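Local coordinates for hypothetical protein Rv2827c (PDB 1ZEL) that is of uncharacterised function but probably binds DNA through a winged-helix domain and carries a domain related to the AbiEi antitoxins, at residues 198-203 against 262-267; 202-207 against 286-291. All coordinates share one frame; numbering follows the deposited sequence.

Interaction 1 of 2, residues 198-203 against 262-267; sequences GPWADL and TRFTTA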
loop_
_atom_site.group_PDB
_atom_site.type_symbol
_atom_site.label_atom_id
_atom_site.label_comp_id
_atom_site.label_asym_id
_atom_site.label_seq_id
_atom_site.Cartn_x
_atom_site.Cartn_y
_atom_site.Cartn_z
ATOM N N GLY A 198 3.749 -9.126 5.429
ATOM C CA GLY A 198 4.084 -9.226 6.859
ATOM C C GLY A 198 3.071 -9.946 7.745
ATOM O O GLY A 198 3.375 -10.992 8.324
ATOM N N PRO A 199 1.848 -9.398 7.861
ATOM C CA PRO A 199 0.912 -9.960 8.861
ATOM C C PRO A 199 0.144 -11.226 8.421
ATOM O O PRO A 199 -1.095 -11.251 8.395
ATOM C CB PRO A 199 -0.016 -8.779 9.152
ATOM C CG PRO A 199 -0.068 -8.015 7.821
ATOM C CD PRO A 199 1.278 -8.232 7.146
ATOM N N TRP A 200 0.883 -12.289 8.101
ATOM C CA TRP A 200 0.249 -13.556 7.714
ATOM C C TRP A 200 -0.760 -14.071 8.735
ATOM O O TRP A 200 -1.847 -14.507 8.362
ATOM C CB TRP A 200 1.306 -14.628 7.421
ATOM C CG TRP A 200 1.869 -14.498 6.046
ATOM C CD1 TRP A 200 3.015 -13.866 5.696
ATOM C CD2 TRP A 200 1.270 -14.960 4.835
ATOM N NE1 TRP A 200 3.197 -13.934 4.339
ATOM C CE2 TRP A 200 2.140 -14.608 3.784
ATOM C CE3 TRP A 200 0.107 -15.669 4.540
ATOM C CZ2 TRP A 200 1.870 -14.921 2.441
ATOM C CZ3 TRP A 200 -0.164 -15.980 3.211
ATOM C CH2 TRP A 200 0.725 -15.615 2.180
ATOM N N ALA A 201 -0.416 -14.013 10.013
ATOM C CA ALA A 201 -1.330 -14.515 11.059
ATOM C C ALA A 201 -2.623 -13.714 11.081
ATOM O O ALA A 201 -3.677 -14.241 11.402
ATOM C CB ALA A 201 -0.661 -14.517 12.448
ATOM N N ASP A 202 -2.535 -12.438 10.722
ATOM C CA ASP A 202 -3.687 -11.545 10.645
ATOM C C ASP A 202 -4.538 -11.853 9.396
ATOM O O ASP A 202 -5.750 -11.623 9.375
ATOM C CB ASP A 202 -3.166 -10.108 10.585
ATOM C CG ASP A 202 -4.001 -9.135 11.381
ATOM O OD1 ASP A 202 -4.437 -8.145 10.788
ATOM O OD2 ASP A 202 -4.194 -9.333 12.600
ATOM N N LEU A 203 -3.890 -12.350 8.350
ATOM C CA LEU A 203 -4.589 -12.612 7.090
ATOM C C LEU A 203 -5.244 -13.996 7.071
ATOM O O LEU A 203 -6.380 -14.138 6.631
ATOM C CB LEU A 203 -3.626 -12.494 5.904
ATOM C CG LEU A 203 -4.175 -12.922 4.530
ATOM C CD1 LEU A 203 -5.232 -11.922 4.029
ATOM C CD2 LEU A 203 -3.054 -13.042 3.546
ATOM N N THR A 262 7.362 -27.309 -3.982
ATOM C CA THR A 262 7.629 -25.965 -3.489
ATOM C C THR A 262 7.260 -25.836 -2.024
ATOM O O THR A 262 6.389 -26.567 -1.541
ATOM C CB THR A 262 6.867 -24.885 -4.321
ATOM O OG1 THR A 262 7.463 -23.604 -4.080
ATOM C CG2 THR A 262 5.392 -24.845 -3.918
ATOM N N ARG A 263 7.943 -24.935 -1.313
ATOM C CA ARG A 263 7.600 -24.641 0.076
ATOM C C ARG A 263 6.797 -23.353 0.138
ATOM O O ARG A 263 7.063 -22.412 -0.605
ATOM C CB ARG A 263 8.860 -24.513 0.936
ATOM C CG ARG A 263 9.530 -25.827 1.298
ATOM C CD ARG A 263 10.781 -25.576 2.158
ATOM N NE ARG A 263 11.511 -26.800 2.494
ATOM C CZ ARG A 263 12.715 -27.127 2.019
ATOM N NH1 ARG A 263 13.355 -26.326 1.170
ATOM N NH2 ARG A 263 13.296 -28.257 2.407
ATOM N N PHE A 264 5.805 -23.329 1.017
ATOM C CA PHE A 264 5.033 -22.140 1.288
ATOM C C PHE A 264 5.557 -21.685 2.620
ATOM O O PHE A 264 5.232 -22.269 3.639
ATOM C CB PHE A 264 3.524 -22.431 1.374
ATOM C CG PHE A 264 2.666 -21.225 1.052
ATOM C CD1 PHE A 264 1.503 -21.353 0.325
ATOM C CD2 PHE A 264 3.056 -19.948 1.462
ATOM C CE1 PHE A 264 0.730 -20.226 0.008
ATOM C CE2 PHE A 264 2.293 -18.825 1.145
ATOM C CZ PHE A 264 1.139 -18.969 0.409
ATOM N N THR A 265 6.418 -20.677 2.600
ATOM C CA THR A 265 7.152 -20.265 3.786
ATOM C C THR A 265 7.621 -18.817 3.603
ATOM O O THR A 265 7.849 -18.382 2.479
ATOM C CB THR A 265 8.385 -21.184 4.058
ATOM O OG1 THR A 265 8.948 -20.861 5.339
ATOM C CG2 THR A 265 9.478 -21.013 2.977
ATOM N N THR A 266 7.776 -18.083 4.705
ATOM C CA THR A 266 8.381 -16.746 4.630
ATOM C C THR A 266 9.889 -16.809 4.875
ATOM O O THR A 266 10.630 -15.842 4.601
ATOM C CB THR A 266 7.732 -15.754 5.610
ATOM O OG1 THR A 266 7.663 -16.344 6.909
ATOM C CG2 THR A 266 6.332 -15.410 5.159
ATOM N N ALA A 267 10.327 -17.960 5.388
ATOM C CA ALA A 267 11.723 -18.260 5.665
ATOM C C ALA A 267 11.748 -19.704 6.153
ATOM O O ALA A 267 11.290 -20.001 7.259
ATOM C CB ALA A 267 12.310 -17.302 6.741
#
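The six-membered ring of Trp200 receives the edge of Phe264 in an offset edge-to-face pair. The centroids lie 5.6 Å apart and the planes stand at 86°, close to perpendicular. Phe264 leads with one side of its ring: its CE2 comes to 3.7 Å from Trp200 CH2, and its CZ to 3.8 Å from the same Trp200 CH2, so the far corner of the indole carries most of the touch with Phe264. Phe264 reaches across because its CG lies anti to the backbone N (chi1 -155°), which carries the ring out toward Trp200 from a CB that does not itself point there. At the pyrrole end of the indole the methyl of Thr266 comes in obliquely, with CG2 at 3.6 Å from Trp200 NE1. The methyl makes a van der Waals touch; the indole N-H hydrogen-bonds to the carbonyl O of Pro194, which ties down the indole at this end. Trp200 opens the short helix 200-203, with Pro199 at the N-cap position, while Phe264 ends strand 262-264, an outer strand of a small three-stranded mixed sheet, so the aromatic pair joins a helix start to a sheet edge. Just past the strand the chain makes an ST turn, in which Ala267 N donates to Thr265 OG1 at 3.2 Å; Thr266 is its middle residue. Further out, Phe197 adds a second edge-to-face partner to Trp200, and Ile190 of helix 183-192 packs against the indole. Phe264 is placed by backbone hydrogen bonds to Val284 and Glu286 and by side-chain contacts with Leu283 and Arg233.

Interaction 2 of 2, residues 202-207 against 286-291; sequences DLVPHL and ELVVPL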
loop_
_atom_site.group_PDB
_atom_site.type_symbol
_atom_site.label_atom_id
_atom_site.label_comp_id
_atom_site.label_asym_id
_atom_site.label_seq_id
_atom_site.Cartn_x
_atom_site.Cartn_y
_atom_site.Cartn_z
ATOM N N ASP A 202 -2.535 -12.438 10.722
ATOM C CA ASP A 202 -3.687 -11.545 10.645
ATOM C C ASP A 202 -4.538 -11.853 9.396
ATOM O O ASP A 202 -5.750 -11.623 9.375
ATOM C CB ASP A 202 -3.166 -10.108 10.585
ATOM C CG ASP A 202 -4.001 -9.135 11.381
ATOM O OD1 ASP A 202 -4.437 -8.145 10.788
ATOM O OD2 ASP A 202 -4.194 -9.333 12.600
ATOM N N LEU A 203 -3.890 -12.350 8.350
ATOM C CA LEU A 203 -4.589 -12.612 7.090
ATOM C C LEU A 203 -5.244 -13.996 7.071
ATOM O O LEU A 203 -6.380 -14.138 6.631
ATOM C CB LEU A 203 -3.626 -12.494 5.904
ATOM C CG LEU A 203 -4.175 -12.922 4.530
ATOM C CD1 LEU A 203 -5.232 -11.922 4.029
ATOM C CD2 LEU A 203 -3.054 -13.042 3.546
ATOM N N VAL A 204 -4.518 -15.009 7.544
ATOM C CA VAL A 204 -4.901 -16.402 7.268
ATOM C C VAL A 204 -6.298 -16.806 7.746
ATOM O O VAL A 204 -6.894 -17.676 7.124
ATOM C CB VAL A 204 -3.832 -17.465 7.663
ATOM C CG1 VAL A 204 -2.620 -17.356 6.744
ATOM C CG2 VAL A 204 -3.408 -17.349 9.143
ATOM N N PRO A 205 -6.824 -16.197 8.834
ATOM C CA PRO A 205 -8.212 -16.526 9.203
ATOM C C PRO A 205 -9.246 -16.055 8.187
ATOM O O PRO A 205 -10.387 -16.520 8.217
ATOM C CB PRO A 205 -8.411 -15.754 10.515
ATOM C CG PRO A 205 -7.022 -15.605 11.056
ATOM C CD PRO A 205 -6.242 -15.261 9.817
ATOM N N HIS A 206 -8.851 -15.143 7.299
ATOM C CA HIS A 206 -9.771 -14.515 6.333
ATOM C C HIS A 206 -9.506 -14.899 4.880
ATOM O O HIS A 206 -9.925 -14.192 3.981
ATOM C CB HIS A 206 -9.740 -12.981 6.482
ATOM C CG HIS A 206 -9.843 -12.531 7.908
ATOM N ND1 HIS A 206 -10.837 -12.976 8.752
ATOM C CD2 HIS A 206 -9.056 -11.719 8.649
ATOM C CE1 HIS A 206 -10.662 -12.448 9.950
ATOM N NE2 HIS A 206 -9.594 -11.672 9.910
ATOM N N LEU A 207 -8.807 -16.010 4.649
ATOM C CA LEU A 207 -8.598 -16.497 3.285
ATOM C C LEU A 207 -9.899 -16.809 2.574
ATOM O O LEU A 207 -9.992 -16.602 1.376
ATOM C CB LEU A 207 -7.688 -17.742 3.259
ATOM C CG LEU A 207 -6.227 -17.503 3.620
ATOM C CD1 LEU A 207 -5.486 -18.809 3.527
ATOM C CD2 LEU A 207 -5.608 -16.462 2.639
ATOM N N GLU A 286 4.457 -24.593 5.183
ATOM C CA GLU A 286 5.088 -24.297 6.468
ATOM C C GLU A 286 4.516 -23.035 7.095
ATOM O O GLU A 286 4.960 -22.576 8.162
ATOM C CB GLU A 286 6.594 -24.173 6.274
ATOM C CG GLU A 286 7.177 -25.422 5.665
ATOM C CD GLU A 286 8.666 -25.364 5.415
ATOM O OE1 GLU A 286 9.284 -24.287 5.585
ATOM O OE2 GLU A 286 9.222 -26.423 5.048
ATOM N N LEU A 287 3.475 -22.511 6.466
ATOM C CA LEU A 287 2.988 -21.189 6.809
ATOM C C LEU A 287 1.497 -21.097 7.107
ATOM O O LEU A 287 1.122 -20.699 8.192
ATOM C CB LEU A 287 3.368 -20.199 5.705
ATOM C CG LEU A 287 2.841 -18.761 5.751
ATOM C CD1 LEU A 287 3.447 -18.014 6.913
ATOM C CD2 LEU A 287 3.237 -18.113 4.438
ATOM N N VAL A 288 0.658 -21.418 6.133
ATOM C CA VAL A 288 -0.761 -21.132 6.245
ATOM C C VAL A 288 -1.400 -21.987 7.347
ATOM O O VAL A 288 -1.857 -21.446 8.362
ATOM C CB VAL A 288 -1.468 -21.260 4.884
ATOM C CG1 VAL A 288 -2.986 -21.144 5.028
ATOM C CG2 VAL A 288 -0.951 -20.161 3.924
ATOM N N VAL A 289 -1.382 -23.311 7.179
ATOM C CA VAL A 289 -1.934 -24.224 8.206
ATOM C C VAL A 289 -1.182 -24.148 9.563
ATOM O O VAL A 289 -1.812 -24.003 10.616
ATOM C CB VAL A 289 -2.138 -25.660 7.645
ATOM C CG1 VAL A 289 -2.793 -26.572 8.678
ATOM C CG2 VAL A 289 -3.025 -25.597 6.418
ATOM N N PRO A 290 0.159 -24.161 9.547
ATOM C CA PRO A 290 0.888 -23.942 10.809
ATOM C C PRO A 290 0.529 -22.663 11.600
ATOM O O PRO A 290 0.483 -22.711 12.840
ATOM C CB PRO A 290 2.349 -23.883 10.353
ATOM C CG PRO A 290 2.363 -24.697 9.119
ATOM C CD PRO A 290 1.090 -24.387 8.426
ATOM N N LEU A 291 0.299 -21.534 10.917
ATOM C CA LEU A 291 -0.230 -20.339 11.586
ATOM C C LEU A 291 -1.638 -20.545 12.116
ATOM O O LEU A 291 -1.931 -20.121 13.229
ATOM C CB LEU A 291 -0.246 -19.105 10.680
ATOM C CG LEU A 291 1.098 -18.424 10.455
ATOM C CD1 LEU A 291 0.922 -17.276 9.502
ATOM C CD2 LEU A 291 1.748 -17.953 11.765
#
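Val204 and Leu207 present their side chains to Val288 and Leu291 in a wholly apolar contact, with no hydrogen bond between the two segments. The nearest approach is between Leu207 and Val288, which meet tip to tip with Leu207 CD1 at 3.7 Å from Val288 CG1. The same valine methyl also serves Val204, whose CG1 stands 4.2 Å from Val288 CG1, a looser touch. Val288 can meet both residues through one branch because its CG1 lies anti to the backbone N (chi1 172°). The other branch of Val204 turns to the next turn of the facing helix: Val204 CG2 rests 3.9 Å from Leu291 CB, the two side chains crossing at about a right angle. Backbones come near here as well, with Val204 CA 6.4 Å from Val288 CA.

This tight side is buried and is closed further by Leu237 of helix 228-240, which touches both Leu207 and Val288; Leu292 and Ile295, further along helix 288-296, also touch Val204. The polar groups lie instead on the looser, outward-facing backs of both segments. Asp202 points away from the facing segment, and its OD1 accepts from Arg118 N; partly exposed His206 lays its ring against Pro205 and bonds through NE2 to Asp117 OD1. On the other segment Glu286 OE1 pairs with His268 ND1.

Asp285 OD1 and OD2 accept from Val288 N and Val289 N at the first turn of helix 288-296, with Leu287 at the N-cap position. The start of this C-terminal helix thus makes apolar packing on the 3-10 turn 204-205 and the first residue of helix 207-212, which carries Asp209 of the sodium site completed by Arg167 and Asp213; the Leu207 side chain lies about 10 Å from the ion.

Overall arrangement
Interactions 1 and 2 set neighbouring parts of one chain region, helix 200-203 and the turn that leads into helix 207-212, against the C-terminal part of the chain, and their centres lie about 7 Å apart. Both are mainly buried, but interaction 1 includes one exposed residue, Thr266, whereas no touching residue of interaction 2 is exposed. Their chemistry differs too: interaction 1 is aromatic with an added methyl touch and faces a sheet edge, interaction 2 is aliphatic and faces a helix. They also meet directly, with Trp200 CB 3.4 Å from Leu291 CD1, and a probable backbone hydrogen bond from Glu286 N to Phe264 O links their C-terminal segments.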